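Local structure of SusD superfamily protein (Bacteroides vulgatus ATCC 8482, 3JQ0) at residues Q81-I86 with V126-Y131; I275-N280 with G330-F335. The protein probably binds nutrients, likely glycans, at the outer membrane for uptake, as SusD-family proteins do. All blocks are in the same frame, centred on the assembly; numbering follows the deposited sequence.

Contact 1: Q81-I86 with V126-Y131; sequences QINQMI and VLYLDY
N83 and Q84, on helix 75-91, meet an irregular backbone at 128-131 that passes alongside, the CA atoms of Q84 and Y131 coming within 5.4 Å. N83 does the polar work. Its CG lies beside the backbone N, anti to the carbonyl carbon (chi1 -66°), and the amide nitrogen beyond it serves two carbonyls of the loop. N83 ND2 gives one proton to D130 O at 2.8 Å, tilted from that carbonyl's plane, and the other to Y128 O at 3.2 Å, which it meets from well above the carbonyl plane. Both acceptors lie close to the amide plane of N83, and OD1 takes a hydrogen bond from R111 NH1 of helix 97-122, so the way round of the amide is fixed. Y128 O also takes the hydroxyl of Y115. Next along, the Y131 ring lies over Q84: Q84 CA sits 3.8 Å from the centroid of the Y131 ring in a CH-pi contact, while Q84 CB and CG run past the CD2 side, Q84 CB at 3.5 Å from Y131 CD2. The Q84 side chain crosses the tyrosine at about a right angle, yet its amide plane is only 10° from that of the ring. An alanine at N83 would probably leave the carbonyls of Y128 and D130 without this shared donor and let the loop drift from the helix. One buried amide thus ties the loop to helix 75-91 through ND2 and to helix 97-122 through OD1.

Contact 2: I275-N280 with G330-F335; sequences IYCDEN and GVVSYF
Y276 lays the CE1 corner of its ring against the CE2 side of F335, Y276 CE1 to F335 CE2 being 3.5 Å. The two side chains cross at about a right angle and their ring planes are inclined by 44°, an oblique pair with centroids 5.5 Å apart. The tyrosine OH lies at the edge of the F335 ring, in its plane, 3.8 Å from F335 CE2. At the other end of the contact V332 turns its two methyl branches to the loop. V332 CG1, anti to the backbone N (chi1 178°) and so directed at the loop, touches D278 O at 3.8 Å and E279 O at 3.9 Å, and C277 SG stands 4.2 Å from the same methyl. The loop bends here through an Asx turn, in which D278 OD1 accepts from N280 N at 2.9 Å, met from above the carboxylate plane; N282 N gives to the same oxygen. The touch between the segments is thus made by ring atoms, methyls, a sulfur and two carbonyl oxygens. F335 also has K325 as a cation-pi partner, and I46 touches both aromatic rings. Strand 332-339 pairs antiparallel with 320-326 in a two-stranded hairpin. Backbone hydrogen bonding joins C277, in the loop that leaves helix 269-275, to Y324 of strand 320-326, the strand that pairs with 332-339, and Y276 rests on V323 of the same strand.

Contact 1 and contact 2 lie on opposite sides of the chain's centre, their own centres 54 Å apart and their nearest atoms about 40 Å apart, so neither touches the other. In sequence they follow in series, 81-131 closing before 275 opens: the first lies in the helix-rich N-terminal part, the second by the hairpin of strands 320-326 and 332-339. Their chemistry differs too, one largely polar, the other mainly apolar. A glycerol, probably from the crystallisation liquor, lies about 4 Å from the side chain of E279 in contact 2; it does not by itself define a nutrient site.

Contact 1: Q81-I86 with V126-Y131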
loop_
_atom_site.group_PDB
_atom_site.type_symbol
_atom_site.label_atom_id
_atom_site.label_comp_id
_atom_site.label_asym_id
_atom_site.label_seq_id
_atom_site.Cartn_x
_atom_site.Cartn_y
_atom_site.Cartn_z
ATOM N N GLN A 81 11.998 -19.891 0.280
ATOM C CA GLN A 81 10.941 -20.823 -0.093
ATOM C C GLN A 81 10.476 -20.649 -1.543
ATOM O O GLN A 81 10.190 -21.612 -2.225
ATOM C CB GLN A 81 9.747 -20.712 0.891
ATOM C CG GLN A 81 10.127 -20.977 2.376
ATOM C CD GLN A 81 10.690 -22.304 2.595
ATOM O OE1 GLN A 81 10.046 -23.289 2.267
ATOM N NE2 GLN A 81 11.899 -22.369 3.189
ATOM N N ILE A 82 10.373 -19.407 -2.026
ATOM C CA ILE A 82 10.007 -19.161 -3.413
ATOM C C ILE A 82 11.043 -19.841 -4.323
ATOM O O ILE A 82 10.704 -20.441 -5.353
ATOM C CB ILE A 82 9.897 -17.644 -3.722
ATOM C CG1 ILE A 82 8.754 -16.989 -2.929
ATOM C CG2 ILE A 82 9.719 -17.443 -5.219
ATOM C CD1 ILE A 82 8.790 -15.462 -2.921
ATOM N N ASN A 83 12.318 -19.659 -3.991
ATOM C CA ASN A 83 13.384 -20.262 -4.795
ATOM C C ASN A 83 13.259 -21.780 -4.900
ATOM O O ASN A 83 13.445 -22.381 -5.966
ATOM C CB ASN A 83 14.736 -19.889 -4.227
ATOM C CG ASN A 83 15.045 -18.385 -4.338
ATOM O OD1 ASN A 83 14.413 -17.647 -5.095
ATOM N ND2 ASN A 83 16.022 -17.933 -3.576
ATOM N N GLN A 84 12.887 -22.409 -3.800
ATOM C CA GLN A 84 12.560 -23.829 -3.804
ATOM C C GLN A 84 11.380 -24.166 -4.726
ATOM O O GLN A 84 11.476 -25.091 -5.539
ATOM C CB GLN A 84 12.278 -24.275 -2.377
ATOM C CG GLN A 84 11.951 -25.745 -2.232
ATOM C CD GLN A 84 11.754 -26.191 -0.806
ATOM O OE1 GLN A 84 11.865 -25.395 0.137
ATOM N NE2 GLN A 84 11.430 -27.465 -0.641
HETATM N N MSE A 85 10.283 -23.403 -4.624
HETATM C CA MSE A 85 9.165 -23.636 -5.520
HETATM C C MSE A 85 9.586 -23.524 -6.978
HETATM O O MSE A 85 9.170 -24.324 -7.818
HETATM C CB MSE A 85 8.024 -22.644 -5.227
HETATM C CG MSE A 85 6.781 -22.818 -6.043
HETATM SE SE MSE A 85 5.833 -24.426 -5.530
HETATM C CE MSE A 85 4.321 -24.250 -6.770
ATOM N N ILE A 86 10.384 -22.510 -7.321
ATOM C CA ILE A 86 10.825 -22.341 -8.703
ATOM C C ILE A 86 11.577 -23.594 -9.186
ATOM O O ILE A 86 11.319 -24.132 -10.280
ATOM C CB ILE A 86 11.685 -21.067 -8.908
ATOM C CG1 ILE A 86 10.818 -19.819 -8.723
ATOM C CG2 ILE A 86 12.376 -21.066 -10.301
ATOM C CD1 ILE A 86 11.604 -18.527 -8.503
ATOM N N VAL A 126 21.580 -8.406 -0.811
ATOM C CA VAL A 126 22.035 -9.688 -1.285
ATOM C C VAL A 126 21.025 -10.245 -2.271
ATOM O O VAL A 126 19.823 -10.294 -1.988
ATOM C CB VAL A 126 22.275 -10.670 -0.123
ATOM C CG1 VAL A 126 22.644 -12.074 -0.682
ATOM C CG2 VAL A 126 23.379 -10.155 0.772
ATOM N N LEU A 127 21.515 -10.721 -3.412
ATOM C CA LEU A 127 20.681 -11.438 -4.370
ATOM C C LEU A 127 20.798 -12.934 -4.080
ATOM O O LEU A 127 21.709 -13.642 -4.534
ATOM C CB LEU A 127 21.058 -11.085 -5.814
ATOM C CG LEU A 127 20.684 -9.685 -6.279
ATOM C CD1 LEU A 127 21.229 -9.378 -7.693
ATOM C CD2 LEU A 127 19.137 -9.488 -6.190
ATOM N N TYR A 128 19.843 -13.430 -3.309
ATOM C CA TYR A 128 19.764 -14.804 -2.894
ATOM C C TYR A 128 18.771 -15.487 -3.839
ATOM O O TYR A 128 17.556 -15.173 -3.834
ATOM C CB TYR A 128 19.297 -14.864 -1.451
ATOM C CG TYR A 128 19.268 -16.222 -0.934
ATOM C CD1 TYR A 128 20.442 -16.965 -0.829
ATOM C CD2 TYR A 128 18.059 -16.869 -0.632
ATOM C CE1 TYR A 128 20.439 -18.288 -0.382
ATOM C CE2 TYR A 128 18.029 -18.175 -0.196
ATOM C CZ TYR A 128 19.235 -18.889 -0.089
ATOM O OH TYR A 128 19.223 -20.192 0.342
ATOM N N LEU A 129 19.293 -16.393 -4.657
ATOM C CA LEU A 129 18.516 -17.050 -5.690
ATOM C C LEU A 129 18.545 -18.593 -5.526
ATOM O O LEU A 129 17.868 -19.266 -6.277
ATOM C CB LEU A 129 19.022 -16.618 -7.076
ATOM C CG LEU A 129 19.035 -15.107 -7.332
ATOM C CD1 LEU A 129 19.652 -14.716 -8.675
ATOM C CD2 LEU A 129 17.631 -14.527 -7.276
ATOM N N ASP A 130 19.179 -19.091 -4.454
ATOM C CA ASP A 130 19.253 -20.537 -4.050
ATOM C C ASP A 130 18.214 -20.899 -3.016
ATOM O O ASP A 130 17.477 -20.030 -2.499
ATOM C CB ASP A 130 20.632 -20.780 -3.466
ATOM C CG ASP A 130 21.715 -20.462 -4.472
ATOM O OD1 ASP A 130 21.480 -20.708 -5.678
ATOM O OD2 ASP A 130 22.762 -19.915 -4.064
ATOM N N TYR A 131 18.121 -22.183 -2.675
ATOM C CA TYR A 131 17.279 -22.588 -1.574
ATOM C C TYR A 131 18.010 -23.621 -0.759
ATOM O O TYR A 131 18.994 -24.216 -1.219
ATOM C CB TYR A 131 15.933 -23.137 -2.044
ATOM C CG TYR A 131 15.950 -24.382 -2.872
ATOM C CD1 TYR A 131 16.265 -24.354 -4.229
ATOM C CD2 TYR A 131 15.566 -25.590 -2.313
ATOM C CE1 TYR A 131 16.227 -25.521 -4.993
ATOM C CE2 TYR A 131 15.536 -26.747 -3.063
ATOM C CZ TYR A 131 15.874 -26.701 -4.396
ATOM O OH TYR A 131 15.818 -27.851 -5.159
#

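Contact 2: I275-N280 with G330-F335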
loop_
_atom_site.group_PDB
_atom_site.type_symbol
_atom_site.label_atom_id
_atom_site.label_comp_id
_atom_site.label_asym_id
_atom_site.label_seq_id
_atom_site.Cartn_x
_atom_site.Cartn_y
_atom_site.Cartn_z
ATOM N N ILE A 275 -15.808 8.799 26.348
ATOM C CA ILE A 275 -15.089 10.098 26.297
ATOM C C ILE A 275 -15.481 10.934 25.086
ATOM O O ILE A 275 -15.731 12.116 25.225
ATOM C CB ILE A 275 -13.579 9.872 26.308
ATOM C CG1 ILE A 275 -13.159 9.082 27.573
ATOM C CG2 ILE A 275 -12.784 11.211 26.216
ATOM C CD1 ILE A 275 -13.556 9.707 28.896
ATOM N N TYR A 276 -15.467 10.345 23.892
ATOM C CA TYR A 276 -15.697 11.103 22.637
ATOM C C TYR A 276 -17.200 11.270 22.341
ATOM O O TYR A 276 -18.055 10.606 22.938
ATOM C CB TYR A 276 -15.018 10.409 21.473
ATOM C CG TYR A 276 -13.524 10.170 21.621
ATOM C CD1 TYR A 276 -12.716 10.965 22.415
ATOM C CD2 TYR A 276 -12.941 9.137 20.946
ATOM C CE1 TYR A 276 -11.343 10.707 22.523
ATOM C CE2 TYR A 276 -11.575 8.863 21.029
ATOM C CZ TYR A 276 -10.787 9.666 21.813
ATOM O OH TYR A 276 -9.445 9.431 21.961
ATOM N N CYS A 277 -17.481 12.143 21.416
ATOM C CA CYS A 277 -18.815 12.352 20.908
ATOM C C CYS A 277 -18.705 12.652 19.411
ATOM O O CYS A 277 -17.616 12.858 18.855
ATOM C CB CYS A 277 -19.550 13.472 21.644
ATOM S SG CYS A 277 -18.872 15.116 21.421
ATOM N N ASP A 278 -19.868 12.747 18.791
ATOM C CA ASP A 278 -19.948 13.081 17.363
ATOM C C ASP A 278 -20.106 14.613 17.184
ATOM O O ASP A 278 -20.036 15.393 18.128
ATOM C CB ASP A 278 -21.061 12.244 16.696
ATOM C CG ASP A 278 -22.459 12.636 17.153
ATOM O OD1 ASP A 278 -22.683 13.767 17.661
ATOM O OD2 ASP A 278 -23.348 11.782 16.937
ATOM N N GLU A 279 -20.294 15.050 15.932
ATOM C CA GLU A 279 -20.267 16.480 15.637
ATOM C C GLU A 279 -21.460 17.209 16.249
ATOM O O GLU A 279 -21.466 18.416 16.361
ATOM C CB GLU A 279 -20.205 16.728 14.139
ATOM C CG GLU A 279 -21.493 16.442 13.373
ATOM C CD GLU A 279 -21.451 16.756 11.901
ATOM O OE1 GLU A 279 -20.418 17.223 11.407
ATOM O OE2 GLU A 279 -22.479 16.518 11.229
ATOM N N ASN A 280 -22.505 16.454 16.589
ATOM C CA ASN A 280 -23.701 17.006 17.229
ATOM C C ASN A 280 -23.581 17.038 18.752
ATOM O O ASN A 280 -24.521 17.448 19.407
ATOM C CB ASN A 280 -24.925 16.178 16.838
ATOM C CG ASN A 280 -25.229 16.175 15.384
ATOM O OD1 ASN A 280 -25.510 15.064 14.795
ATOM N ND2 ASN A 280 -25.212 17.281 14.760
ATOM N N GLY A 330 -20.984 22.402 27.663
ATOM C CA GLY A 330 -21.810 22.083 26.541
ATOM C C GLY A 330 -21.191 22.364 25.188
ATOM O O GLY A 330 -21.856 22.196 24.161
ATOM N N VAL A 331 -19.946 22.774 25.139
ATOM C CA VAL A 331 -19.286 23.155 23.912
ATOM C C VAL A 331 -18.693 21.920 23.263
ATOM O O VAL A 331 -17.959 21.177 23.881
ATOM C CB VAL A 331 -18.212 24.221 24.128
ATOM C CG1 VAL A 331 -17.478 24.547 22.817
ATOM C CG2 VAL A 331 -18.807 25.488 24.780
ATOM N N VAL A 332 -19.035 21.693 22.003
ATOM C CA VAL A 332 -18.550 20.565 21.218
ATOM C C VAL A 332 -17.369 21.025 20.391
ATOM O O VAL A 332 -17.495 21.981 19.622
ATOM C CB VAL A 332 -19.657 20.013 20.332
ATOM C CG1 VAL A 332 -19.162 18.841 19.438
ATOM C CG2 VAL A 332 -20.898 19.595 21.136
ATOM N N SER A 333 -16.216 20.378 20.539
ATOM C CA SER A 333 -14.971 20.759 19.866
ATOM C C SER A 333 -14.389 19.536 19.137
ATOM O O SER A 333 -14.357 18.440 19.710
ATOM C CB SER A 333 -13.987 21.253 20.926
ATOM O OG SER A 333 -14.480 22.465 21.495
ATOM N N TYR A 334 -13.863 19.747 17.945
ATOM C CA TYR A 334 -13.157 18.730 17.210
ATOM C C TYR A 334 -11.944 18.274 18.004
ATOM O O TYR A 334 -11.191 19.107 18.516
ATOM C CB TYR A 334 -12.710 19.297 15.874
ATOM C CG TYR A 334 -11.773 18.411 15.082
ATOM C CD1 TYR A 334 -12.188 17.172 14.592
ATOM C CD2 TYR A 334 -10.478 18.781 14.824
ATOM C CE1 TYR A 334 -11.308 16.348 13.876
ATOM C CE2 TYR A 334 -9.609 17.984 14.140
ATOM C CZ TYR A 334 -10.038 16.766 13.636
ATOM O OH TYR A 334 -9.193 15.940 12.931
ATOM N N PHE A 335 -11.767 16.967 18.109
ATOM C CA PHE A 335 -10.687 16.393 18.899
ATOM C C PHE A 335 -9.639 15.741 17.989
ATOM O O PHE A 335 -8.440 15.986 18.137
ATOM C CB PHE A 335 -11.247 15.477 19.966
ATOM C CG PHE A 335 -10.202 15.014 20.979
ATOM C CD1 PHE A 335 -9.541 15.926 21.791
ATOM C CD2 PHE A 335 -9.889 13.671 21.117
ATOM C CE1 PHE A 335 -8.565 15.461 22.694
ATOM C CE2 PHE A 335 -8.971 13.230 22.036
ATOM C CZ PHE A 335 -8.304 14.122 22.807
#